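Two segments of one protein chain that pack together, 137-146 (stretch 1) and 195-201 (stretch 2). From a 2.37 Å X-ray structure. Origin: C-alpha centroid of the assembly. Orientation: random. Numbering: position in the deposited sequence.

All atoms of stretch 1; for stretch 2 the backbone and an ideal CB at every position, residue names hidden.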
# COMPACT_ATOMS: atom_id res chain seq x y z
N ALA A 137 -18.89 -3.03 7.34
CA ALA A 137 -17.62 -3.76 7.29
C ALA A 137 -17.85 -5.22 7.69
O ALA A 137 -17.35 -6.14 7.05
CB ALA A 137 -16.61 -3.13 8.24
N GLN A 138 -18.63 -5.43 8.74
CA GLN A 138 -18.92 -6.78 9.19
C GLN A 138 -19.76 -7.51 8.14
O GLN A 138 -19.55 -8.69 7.89
CB GLN A 138 -19.65 -6.73 10.53
CG GLN A 138 -20.00 -8.08 11.09
CD GLN A 138 -20.30 -8.02 12.57
OE1 GLN A 138 -20.90 -7.06 13.06
NE2 GLN A 138 -19.90 -9.06 13.30
N THR A 139 -20.69 -6.81 7.50
CA THR A 139 -21.51 -7.41 6.46
C THR A 139 -20.61 -7.91 5.33
O THR A 139 -20.77 -9.03 4.84
CB THR A 139 -22.56 -6.40 5.90
OG1 THR A 139 -23.50 -6.06 6.92
CG2 THR A 139 -23.31 -7.00 4.71
N LEU A 140 -19.67 -7.07 4.91
CA LEU A 140 -18.73 -7.41 3.84
C LEU A 140 -17.92 -8.64 4.26
O LEU A 140 -17.81 -9.62 3.52
CB LEU A 140 -17.76 -6.26 3.59
CG LEU A 140 -17.30 -5.92 2.16
CD1 LEU A 140 -16.04 -5.05 2.24
CD2 LEU A 140 -17.03 -7.17 1.35
N ALA A 141 -17.35 -8.58 5.46
CA ALA A 141 -16.53 -9.67 5.95
C ALA A 141 -17.30 -10.98 6.07
O ALA A 141 -16.73 -12.05 5.87
CB ALA A 141 -15.92 -9.30 7.30
N ASN A 142 -18.58 -10.91 6.38
CA ASN A 142 -19.36 -12.14 6.50
C ASN A 142 -19.50 -12.86 5.17
O ASN A 142 -19.81 -14.05 5.13
CB ASN A 142 -20.74 -11.85 7.11
CG ASN A 142 -20.68 -11.67 8.62
OD1 ASN A 142 -19.88 -12.32 9.30
ND2 ASN A 142 -21.53 -10.79 9.15
N GLY A 143 -19.27 -12.14 4.08
CA GLY A 143 -19.36 -12.78 2.78
C GLY A 143 -17.97 -13.22 2.36
O GLY A 143 -17.76 -14.32 1.83
N LEU A 144 -17.00 -12.36 2.63
CA LEU A 144 -15.62 -12.63 2.29
C LEU A 144 -15.09 -13.86 3.03
O LEU A 144 -14.27 -14.60 2.50
CB LEU A 144 -14.76 -11.41 2.63
CG LEU A 144 -14.19 -10.50 1.53
CD1 LEU A 144 -15.07 -10.44 0.29
CD2 LEU A 144 -13.98 -9.13 2.13
N LYS A 145 -15.58 -14.09 4.24
CA LYS A 145 -15.09 -15.21 5.04
C LYS A 145 -15.18 -16.59 4.39
O LYS A 145 -14.49 -17.51 4.82
CB LYS A 145 -15.78 -15.22 6.41
CG LYS A 145 -17.22 -15.65 6.41
CD LYS A 145 -17.68 -15.90 7.84
CE LYS A 145 -19.11 -16.38 7.89
NZ LYS A 145 -19.54 -16.69 9.29
N VAL A 146 -16.02 -16.73 3.36
CA VAL A 146 -16.15 -18.02 2.68
C VAL A 146 -14.81 -18.41 2.05
O VAL A 146 -14.56 -19.57 1.73
CB VAL A 146 -17.27 -17.98 1.57
CG1 VAL A 146 -16.79 -17.23 0.33
CG2 VAL A 146 -17.71 -19.39 1.22
N UNK A 195 -14.66 -13.10 17.71
CA UNK A 195 -13.32 -13.65 17.49
C UNK A 195 -13.08 -14.40 16.18
O UNK A 195 -11.93 -14.56 15.76
CB UNK A 195 -12.99 -14.60 18.64
N UNK A 196 -14.16 -14.87 15.55
CA UNK A 196 -14.05 -15.61 14.30
C UNK A 196 -13.17 -14.93 13.24
O UNK A 196 -12.27 -15.56 12.68
CB UNK A 196 -15.45 -15.83 13.73
N UNK A 197 -13.39 -13.65 12.97
CA UNK A 197 -12.62 -12.94 11.95
C UNK A 197 -11.12 -13.07 12.12
O UNK A 197 -10.42 -13.49 11.20
CB UNK A 197 -13.00 -11.46 11.96
N UNK A 198 -10.62 -12.73 13.31
CA UNK A 198 -9.19 -12.84 13.61
C UNK A 198 -8.69 -14.29 13.50
O UNK A 198 -7.61 -14.54 12.95
CB UNK A 198 -8.91 -12.30 15.01
N UNK A 199 -9.48 -15.22 14.02
CA UNK A 199 -9.13 -16.64 13.99
C UNK A 199 -8.87 -17.14 12.57
O UNK A 199 -7.90 -17.85 12.31
CB UNK A 199 -10.25 -17.47 14.63
N UNK A 200 -9.76 -16.76 11.66
CA UNK A 200 -9.65 -17.15 10.27
C UNK A 200 -8.40 -16.60 9.60
O UNK A 200 -7.64 -17.34 8.98
CB UNK A 200 -10.89 -16.69 9.50
N UNK A 201 -8.19 -15.29 9.73
CA UNK A 201 -7.04 -14.65 9.10
C UNK A 201 -5.72 -15.17 9.65
O UNK A 201 -4.78 -15.43 8.90
CB UNK A 201 -7.12 -13.13 9.29

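The two segments approach with their helix axes 11.5 Å apart at closest and their N-to-C directions 42° apart. No ideal CB of the second segment has an atom of the first within 5.5 Å, so any contact must be made by side chains long enough to cross the gap.

Position 195 has phi/psi of -63/-21, and its CB has nothing of stretch 1 in reach. Many residues would fit, including proline, whose ring accepts this phi. The deposited residue is Pro-195; it makes no contact, while its O accepts the backbone hydrogen bond from N of position 199.

At 196 the CA-to-CB bond points toward stretch 1, on the side where the extended chain of Lys-145 ends in its ammonium group. A long side chain with an acceptor would suit, either acidic or amide: glutamate or glutamine. The residue is Gln-196, extended with chi1 and chi2 both t, and Lys-145 NZ donates a hydrogen bond to its OE1 at 3.0 Å. The amide thus meets the charge with its oxygen, without a countercharge.

The CA of position 197 and the CA of Lys-145 are the nearest pair across the segments, 7.7 Å apart, yet the CB of 197 points sideways. Beyond it lie the methyl of Ala-141 and, farther out, the amides of Gln-138 and Asn-142, one turn apart on the helix. A long side chain with an apolar body and a polar tip is favoured; tyrosine fits well, and a long polar chain such as arginine could also be considered. The residue is Tyr-197, with chi1 m, and it has the largest area covered by the other segment. Tyr-197 CE1 lies 4.1 Å from Ala-141 CB, an apolar contact along the way to the amides. At the ring edge the hydroxyl serves both amides: Gln-138 NE2 donates to Tyr-197 OH at 3.0 Å with an angle of 164°, and Tyr-197 OH donates to Asn-142 OD1 at 2.8 Å. Donor and acceptor roles are therefore both used.

Positions 198 and 199 are out of reach of stretch 1, which places little constraint on them beyond compatibility with a helix. They are Ala-198 and Gln-199.

At 200 CB again points toward stretch 1, where the aliphatic part of Lys-145 offers an apolar surface. Leucine, methionine or isoleucine would be reasonable. Leu-200 brings CD2 to 4.2 Å from Lys-145 CB, so the lysine is met near its base here and at its tip by Gln-196.

Position 201 is out of reach and little restricted by stretch 1; it is Ala-201.

Stretch 2, residues 195-201: PQYAQLA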
# COMPACT_ATOMS: atom_id res chain seq x y z
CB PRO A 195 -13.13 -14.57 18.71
CG PRO A 195 -14.00 -13.96 19.75
CD PRO A 195 -15.24 -13.63 18.95
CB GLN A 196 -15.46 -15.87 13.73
CG GLN A 196 -15.49 -16.77 12.47
CD GLN A 196 -16.83 -16.72 11.69
OE1 GLN A 196 -17.02 -17.46 10.72
NE2 GLN A 196 -17.75 -15.85 12.11
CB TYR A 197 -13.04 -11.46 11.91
CG TYR A 197 -14.54 -11.29 11.76
CD1 TYR A 197 -15.21 -11.81 10.66
CD2 TYR A 197 -15.29 -10.69 12.77
CE1 TYR A 197 -16.60 -11.75 10.57
CE2 TYR A 197 -16.68 -10.62 12.69
CZ TYR A 197 -17.32 -11.16 11.59
OH TYR A 197 -18.70 -11.16 11.52
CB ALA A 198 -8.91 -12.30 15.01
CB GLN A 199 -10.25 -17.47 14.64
CG GLN A 199 -10.29 -17.36 16.15
CD GLN A 199 -11.57 -17.91 16.77
OE1 GLN A 199 -11.70 -17.98 17.99
NE2 GLN A 199 -12.53 -18.28 15.92
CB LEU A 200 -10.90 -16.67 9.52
CG LEU A 200 -12.02 -17.67 9.22
CD1 LEU A 200 -11.93 -18.89 10.13
CD2 LEU A 200 -13.36 -16.96 9.34
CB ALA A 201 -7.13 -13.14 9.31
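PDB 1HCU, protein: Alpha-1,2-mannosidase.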